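PDB 3HV0: tryptophanyl-tRNA synthetase from Cryptosporidium parvum Iowa II, which probably joins tryptophan to tRNA(Trp) at the expense of ATP, this chain being the C-terminal portion with the class I synthetase catalytic core. Local coordinates for residues C28-L42 and F56-E70. Sequence-based numbering, arbitrary orientation.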
loop_
_atom_site.group_PDB
_atom_site.type_symbol
_atom_site.label_atom_id
_atom_site.label_comp_id
_atom_site.label_asym_id
_atom_site.label_seq_id
_atom_site.Cartn_x
_atom_site.Cartn_y
_atom_site.Cartn_z
ATOM N N CYS A 28 22.842 11.438 -15.456
ATOM C CA CYS A 28 23.476 10.142 -15.675
ATOM C C CYS A 28 24.911 10.325 -16.127
ATOM O O CYS A 28 25.337 11.433 -16.414
ATOM C CB CYS A 28 22.703 9.319 -16.711
ATOM S SG CYS A 28 20.919 9.214 -16.383
ATOM N N LYS A 29 25.650 9.225 -16.154
ATOM C CA LYS A 29 27.005 9.188 -16.691
ATOM C C LYS A 29 27.052 8.110 -17.769
ATOM O O LYS A 29 26.393 7.088 -17.649
ATOM C CB LYS A 29 28.012 8.856 -15.582
ATOM C CG LYS A 29 28.682 10.063 -14.949
ATOM C CD LYS A 29 28.978 9.850 -13.462
ATOM C CE LYS A 29 29.495 11.141 -12.794
ATOM N NZ LYS A 29 28.987 11.317 -11.387
ATOM N N LEU A 30 27.824 8.339 -18.819
ATOM C CA LEU A 30 28.076 7.296 -19.795
ATOM C C LEU A 30 29.112 6.310 -19.265
ATOM O O LEU A 30 30.043 6.674 -18.551
ATOM C CB LEU A 30 28.512 7.882 -21.130
ATOM C CG LEU A 30 27.394 8.052 -22.156
ATOM C CD1 LEU A 30 26.183 8.733 -21.559
ATOM C CD2 LEU A 30 27.909 8.808 -23.372
ATOM N N ILE A 31 28.926 5.049 -19.633
ATOM C CA ILE A 31 29.743 3.948 -19.160
ATOM C C ILE A 31 31.070 4.026 -19.912
ATOM O O ILE A 31 31.091 4.095 -21.140
ATOM C CB ILE A 31 29.010 2.594 -19.388
ATOM C CG1 ILE A 31 27.704 2.538 -18.569
ATOM C CG2 ILE A 31 29.880 1.428 -18.997
ATOM C CD1 ILE A 31 26.820 1.347 -18.873
ATOM N N THR A 32 32.170 4.058 -19.173
ATOM C CA THR A 32 33.476 4.303 -19.763
ATOM C C THR A 32 34.236 3.008 -19.991
ATOM O O THR A 32 34.039 2.030 -19.293
ATOM C CB THR A 32 34.319 5.228 -18.863
ATOM O OG1 THR A 32 34.533 4.609 -17.591
ATOM C CG2 THR A 32 33.619 6.551 -18.650
ATOM N N LYS A 33 35.122 3.010 -20.978
ATOM C CA LYS A 33 35.966 1.849 -21.228
ATOM C C LYS A 33 36.715 1.486 -19.959
ATOM O O LYS A 33 36.774 0.317 -19.589
ATOM C CB LYS A 33 36.926 2.077 -22.397
ATOM C CG LYS A 33 36.386 1.539 -23.730
ATOM C CD LYS A 33 37.489 1.261 -24.730
ATOM C CE LYS A 33 37.008 0.356 -25.861
ATOM N NZ LYS A 33 36.055 1.036 -26.777
ATOM N N ASP A 34 37.252 2.495 -19.279
ATOM C CA ASP A 34 37.875 2.281 -17.986
ATOM C C ASP A 34 36.935 1.477 -17.090
ATOM O O ASP A 34 37.283 0.401 -16.618
ATOM C CB ASP A 34 38.247 3.617 -17.344
ATOM C CG ASP A 34 39.392 4.327 -18.075
ATOM O OD1 ASP A 34 39.914 3.778 -19.073
ATOM O OD2 ASP A 34 39.777 5.443 -17.646
ATOM N N MET A 35 35.724 1.973 -16.889
ATOM C CA MET A 35 34.753 1.242 -16.082
ATOM C C MET A 35 34.566 -0.198 -16.554
ATOM O O MET A 35 34.444 -1.103 -15.727
ATOM C CB MET A 35 33.394 1.933 -16.099
ATOM C CG MET A 35 33.085 2.716 -14.875
ATOM S SD MET A 35 31.480 3.489 -15.086
ATOM C CE MET A 35 32.014 5.062 -15.788
ATOM N N ILE A 36 34.520 -0.404 -17.871
ATOM C CA ILE A 36 34.254 -1.735 -18.433
ATOM C C ILE A 36 35.471 -2.632 -18.287
ATOM O O ILE A 36 35.359 -3.778 -17.856
ATOM C CB ILE A 36 33.838 -1.673 -19.913
ATOM C CG1 ILE A 36 32.502 -0.938 -20.063
ATOM C CG2 ILE A 36 33.712 -3.079 -20.488
ATOM C CD1 ILE A 36 32.192 -0.532 -21.482
ATOM N N GLU A 37 36.634 -2.107 -18.649
ATOM C CA GLU A 37 37.883 -2.813 -18.415
ATOM C C GLU A 37 37.994 -3.141 -16.918
ATOM O O GLU A 37 38.386 -4.254 -16.568
ATOM C CB GLU A 37 39.085 -1.980 -18.892
ATOM C CG GLU A 37 40.414 -2.728 -18.861
ATOM C CD GLU A 37 41.633 -1.838 -19.146
ATOM O OE1 GLU A 37 41.584 -0.616 -18.878
ATOM O OE2 GLU A 37 42.657 -2.373 -19.619
ATOM N N ARG A 38 37.602 -2.198 -16.049
ATOM C CA ARG A 38 37.784 -2.352 -14.591
ATOM C C ARG A 38 37.038 -3.573 -14.090
ATOM O O ARG A 38 37.509 -4.276 -13.197
ATOM C CB ARG A 38 37.374 -1.079 -13.829
ATOM C CG ARG A 38 37.422 -1.179 -12.275
ATOM C CD ARG A 38 37.720 0.182 -11.591
ATOM N NE ARG A 38 37.116 0.324 -10.262
ATOM C CZ ARG A 38 36.032 1.061 -9.982
ATOM N NH1 ARG A 38 35.399 1.753 -10.937
ATOM N NH2 ARG A 38 35.562 1.107 -8.734
ATOM N N MET A 39 35.896 -3.831 -14.716
ATOM C CA MET A 39 35.054 -4.973 -14.413
ATOM C C MET A 39 35.634 -6.306 -14.884
ATOM O O MET A 39 35.806 -7.215 -14.072
ATOM C CB MET A 39 33.677 -4.758 -15.046
ATOM C CG MET A 39 32.876 -6.009 -15.237
ATOM S SD MET A 39 31.151 -5.611 -15.140
ATOM C CE MET A 39 30.499 -7.267 -14.921
ATOM N N GLU A 40 35.895 -6.429 -16.187
ATOM C CA GLU A 40 36.464 -7.655 -16.765
ATOM C C GLU A 40 37.686 -8.098 -15.965
ATOM O O GLU A 40 37.892 -9.289 -15.727
ATOM C CB GLU A 40 36.908 -7.433 -18.219
ATOM C CG GLU A 40 35.810 -7.104 -19.230
ATOM C CD GLU A 40 36.314 -7.131 -20.674
ATOM O OE1 GLU A 40 37.540 -7.032 -20.883
ATOM O OE2 GLU A 40 35.491 -7.265 -21.609
ATOM N N ARG A 41 38.494 -7.115 -15.571
ATOM C CA ARG A 41 39.662 -7.307 -14.694
ATOM C C ARG A 41 39.263 -8.029 -13.409
ATOM O O ARG A 41 39.944 -8.942 -12.950
ATOM C CB ARG A 41 40.232 -5.931 -14.313
ATOM C CG ARG A 41 41.708 -5.863 -14.108
ATOM C CD ARG A 41 42.376 -5.066 -15.219
ATOM N NE ARG A 41 42.112 -3.627 -15.130
ATOM C CZ ARG A 41 42.686 -2.696 -15.899
ATOM N NH1 ARG A 41 43.570 -3.027 -16.841
ATOM N NH2 ARG A 41 42.372 -1.415 -15.727
ATOM N N LEU A 42 38.125 -7.603 -12.865
ATOM C CA LEU A 42 37.665 -7.963 -11.527
ATOM C C LEU A 42 36.783 -9.219 -11.449
ATOM O O LEU A 42 36.459 -9.660 -10.344
ATOM C CB LEU A 42 36.864 -6.782 -10.956
ATOM C CG LEU A 42 36.919 -6.510 -9.455
ATOM C CD1 LEU A 42 38.370 -6.312 -8.976
ATOM C CD2 LEU A 42 36.076 -5.289 -9.166
ATOM N N PHE A 56 23.536 -1.033 -23.027
ATOM C CA PHE A 56 23.610 -0.467 -21.688
ATOM C C PHE A 56 24.697 0.584 -21.770
ATOM O O PHE A 56 25.895 0.255 -21.817
ATOM C CB PHE A 56 23.933 -1.525 -20.626
ATOM C CG PHE A 56 22.729 -2.251 -20.117
ATOM C CD1 PHE A 56 22.263 -3.391 -20.757
ATOM C CD2 PHE A 56 22.020 -1.764 -19.029
ATOM C CE1 PHE A 56 21.122 -4.044 -20.293
ATOM C CE2 PHE A 56 20.894 -2.414 -18.562
ATOM C CZ PHE A 56 20.448 -3.560 -19.189
ATOM N N LEU A 57 24.277 1.845 -21.842
ATOM C CA LEU A 57 25.194 2.955 -22.108
ATOM C C LEU A 57 25.429 3.878 -20.916
ATOM O O LEU A 57 26.352 4.677 -20.938
ATOM C CB LEU A 57 24.696 3.791 -23.285
ATOM C CG LEU A 57 23.242 4.273 -23.383
ATOM C CD1 LEU A 57 22.456 4.195 -22.097
ATOM C CD2 LEU A 57 23.177 5.682 -23.917
ATOM N N SER A 58 24.610 3.741 -19.875
ATOM C CA SER A 58 24.461 4.776 -18.873
ATOM C C SER A 58 24.408 4.184 -17.465
ATOM O O SER A 58 24.046 3.020 -17.303
ATOM C CB SER A 58 23.182 5.553 -19.175
ATOM O OG SER A 58 23.290 6.875 -18.718
ATOM N N HIS A 59 24.783 4.982 -16.458
ATOM C CA HIS A 59 24.744 4.534 -15.064
ATOM C C HIS A 59 24.643 5.663 -14.033
ATOM O O HIS A 59 24.880 6.825 -14.329
ATOM C CB HIS A 59 25.973 3.701 -14.756
ATOM C CG HIS A 59 27.230 4.507 -14.641
ATOM N ND1 HIS A 59 27.864 4.731 -13.438
ATOM C CD2 HIS A 59 27.954 5.164 -15.577
ATOM C CE1 HIS A 59 28.934 5.477 -13.644
ATOM N NE2 HIS A 59 29.007 5.756 -14.930
ATOM N N ARG A 60 24.261 5.285 -12.819
ATOM C CA ARG A 60 24.430 6.092 -11.611
ATOM C C ARG A 60 25.153 5.254 -10.565
ATOM O O ARG A 60 24.659 4.217 -10.146
ATOM C CB ARG A 60 23.076 6.509 -11.051
ATOM C CG ARG A 60 22.246 7.268 -12.033
ATOM C CD ARG A 60 20.992 7.884 -11.422
ATOM N NE ARG A 60 20.864 9.256 -11.918
ATOM C CZ ARG A 60 19.733 9.849 -12.284
ATOM N NH1 ARG A 60 18.573 9.213 -12.207
ATOM N NH2 ARG A 60 19.766 11.098 -12.721
ATOM N N ASP A 61 26.339 5.702 -10.173
ATOM C CA ASP A 61 27.139 5.075 -9.115
ATOM C C ASP A 61 27.352 3.582 -9.319
ATOM O O ASP A 61 27.406 2.831 -8.337
ATOM C CB ASP A 61 26.521 5.330 -7.727
ATOM C CG ASP A 61 26.599 6.791 -7.300
ATOM O OD1 ASP A 61 27.310 7.597 -7.922
ATOM O OD2 ASP A 61 25.934 7.144 -6.321
ATOM N N PHE A 62 27.449 3.157 -10.579
ATOM C CA PHE A 62 27.914 1.815 -10.903
ATOM C C PHE A 62 29.360 1.645 -10.435
ATOM O O PHE A 62 29.753 0.561 -10.055
ATOM C CB PHE A 62 27.806 1.547 -12.407
ATOM C CG PHE A 62 28.282 0.168 -12.830
ATOM C CD1 PHE A 62 27.582 -0.973 -12.466
ATOM C CD2 PHE A 62 29.421 0.021 -13.600
ATOM C CE1 PHE A 62 28.015 -2.224 -12.846
ATOM C CE2 PHE A 62 29.861 -1.239 -13.990
ATOM C CZ PHE A 62 29.165 -2.359 -13.604
ATOM N N GLU A 63 30.144 2.715 -10.446
ATOM C CA GLU A 63 31.532 2.643 -9.926
ATOM C C GLU A 63 31.562 2.294 -8.419
ATOM O O GLU A 63 32.497 1.673 -7.949
ATOM C CB GLU A 63 32.355 3.910 -10.266
ATOM C CG GLU A 63 32.079 5.175 -9.439
ATOM C CD GLU A 63 30.696 5.756 -9.649
ATOM O OE1 GLU A 63 30.052 5.407 -10.668
ATOM O OE2 GLU A 63 30.253 6.557 -8.779
ATOM N N LYS A 64 30.504 2.633 -7.687
ATOM C CA LYS A 64 30.379 2.209 -6.287
ATOM C C LYS A 64 30.268 0.686 -6.154
ATOM O O LYS A 64 30.859 0.112 -5.249
ATOM C CB LYS A 64 29.172 2.880 -5.610
ATOM N N ILE A 65 29.533 0.039 -7.061
ATOM C CA ILE A 65 29.389 -1.428 -7.027
ATOM C C ILE A 65 30.737 -2.154 -7.211
ATOM O O ILE A 65 31.047 -3.132 -6.514
ATOM C CB ILE A 65 28.415 -1.934 -8.100
ATOM C CG1 ILE A 65 26.961 -1.640 -7.692
ATOM C CG2 ILE A 65 28.587 -3.434 -8.324
ATOM C CD1 ILE A 65 26.663 -0.194 -7.573
ATOM N N LEU A 66 31.535 -1.667 -8.156
ATOM C CA LEU A 66 32.827 -2.249 -8.421
ATOM C C LEU A 66 33.756 -1.983 -7.237
ATOM O O LEU A 66 34.600 -2.823 -6.916
ATOM C CB LEU A 66 33.420 -1.676 -9.715
ATOM C CG LEU A 66 32.601 -1.870 -11.000
ATOM C CD1 LEU A 66 33.214 -1.106 -12.168
ATOM C CD2 LEU A 66 32.504 -3.350 -11.328
ATOM N N ASP A 67 33.602 -0.817 -6.596
ATOM C CA ASP A 67 34.382 -0.486 -5.393
ATOM C C ASP A 67 34.098 -1.545 -4.336
ATOM O O ASP A 67 35.022 -2.116 -3.736
ATOM C CB ASP A 67 34.022 0.907 -4.831
ATOM C CG ASP A 67 34.694 2.062 -5.588
ATOM O OD1 ASP A 67 35.721 1.862 -6.281
ATOM O OD2 ASP A 67 34.194 3.199 -5.472
ATOM N N VAL A 68 32.808 -1.790 -4.130
ATOM C CA VAL A 68 32.319 -2.764 -3.157
ATOM C C VAL A 68 32.782 -4.173 -3.481
ATOM O O VAL A 68 33.240 -4.891 -2.603
ATOM C CB VAL A 68 30.758 -2.717 -3.059
ATOM C CG1 VAL A 68 30.179 -4.067 -2.684
ATOM C CG2 VAL A 68 30.347 -1.656 -2.065
ATOM N N TYR A 69 32.668 -4.566 -4.744
ATOM C CA TYR A 69 33.077 -5.906 -5.152
ATOM C C TYR A 69 34.609 -6.040 -5.086
ATOM O O TYR A 69 35.133 -7.118 -4.800
ATOM C CB TYR A 69 32.552 -6.237 -6.544
ATOM C CG TYR A 69 32.538 -7.721 -6.843
ATOM C CD1 TYR A 69 31.546 -8.543 -6.323
ATOM C CD2 TYR A 69 33.511 -8.304 -7.653
ATOM C CE1 TYR A 69 31.521 -9.911 -6.605
ATOM C CE2 TYR A 69 33.503 -9.669 -7.936
ATOM C CZ TYR A 69 32.512 -10.464 -7.410
ATOM O OH TYR A 69 32.509 -11.812 -7.691
ATOM N N GLU A 70 35.311 -4.930 -5.328
ATOM C CA GLU A 70 36.768 -4.854 -5.149
ATOM C C GLU A 70 37.187 -5.228 -3.735
ATOM O O GLU A 70 38.250 -5.814 -3.536
ATOM C CB GLU A 70 37.301 -3.436 -5.438
ATOM C CG GLU A 70 37.546 -3.096 -6.914
ATOM C CD GLU A 70 38.077 -1.670 -7.139
ATOM O OE1 GLU A 70 39.148 -1.315 -6.561
ATOM O OE2 GLU A 70 37.410 -0.928 -7.916
#
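Lys29 and His59 form an antiparallel hydrogen-bonded pair, with Lys29 N 3.1 Å from His59 O and His59 N 2.9 Å from Lys29 O. Ser58 OG, 3.3 Å from Lys29 O, adds a second donor from above the carbonyl plane. Ile31 N donates to Leu57 O.

The tight part lies where the strands give way to the helices. His59 CG stands between its backbone N and carbonyl carbon (chi1 73°), and the ring turns back toward segment 28-42. Met35 SD sits over a face of the His59 ring, 3.7 Å from its centroid. His59 ND1 accepts from Phe62 N near the ring plane, which ties the imidazole to the backbone at Phe62. Met39 SD meets the edge of the Phe62 ring at CZ (4.1 Å), a Met-aromatic contact.

The solvent side is polar but firmly bonded. Through an extended chain, Arg38 NE (2.7 Å) and Arg38 NH2 both hold Glu70 OE2, with the carboxylate plane turned 85° from the guanidinium. Arg38 NH2 also bridges to Asp67 OD1 at 2.6 Å and donates to Glu63 O. Leu66 CB lies over one guanidinium face, toward its rim. Lys29 is the loose element; its end leads away.

Helices 33-42 and 62-70 run roughly parallel, 25° apart. Both strand-helix units flank the sheet edge of the Rossmann-like class I catalytic core, with the Phe56 side chain about 9 Å from the bound tryptophan. Edge strand 29-30 pairs with strand 56-60, which joins strand 250-254 with a classic bulge at Leu57 and Ser58 opposite His253. Helix 93-106 packs against Met39 and Leu66 through Phe106.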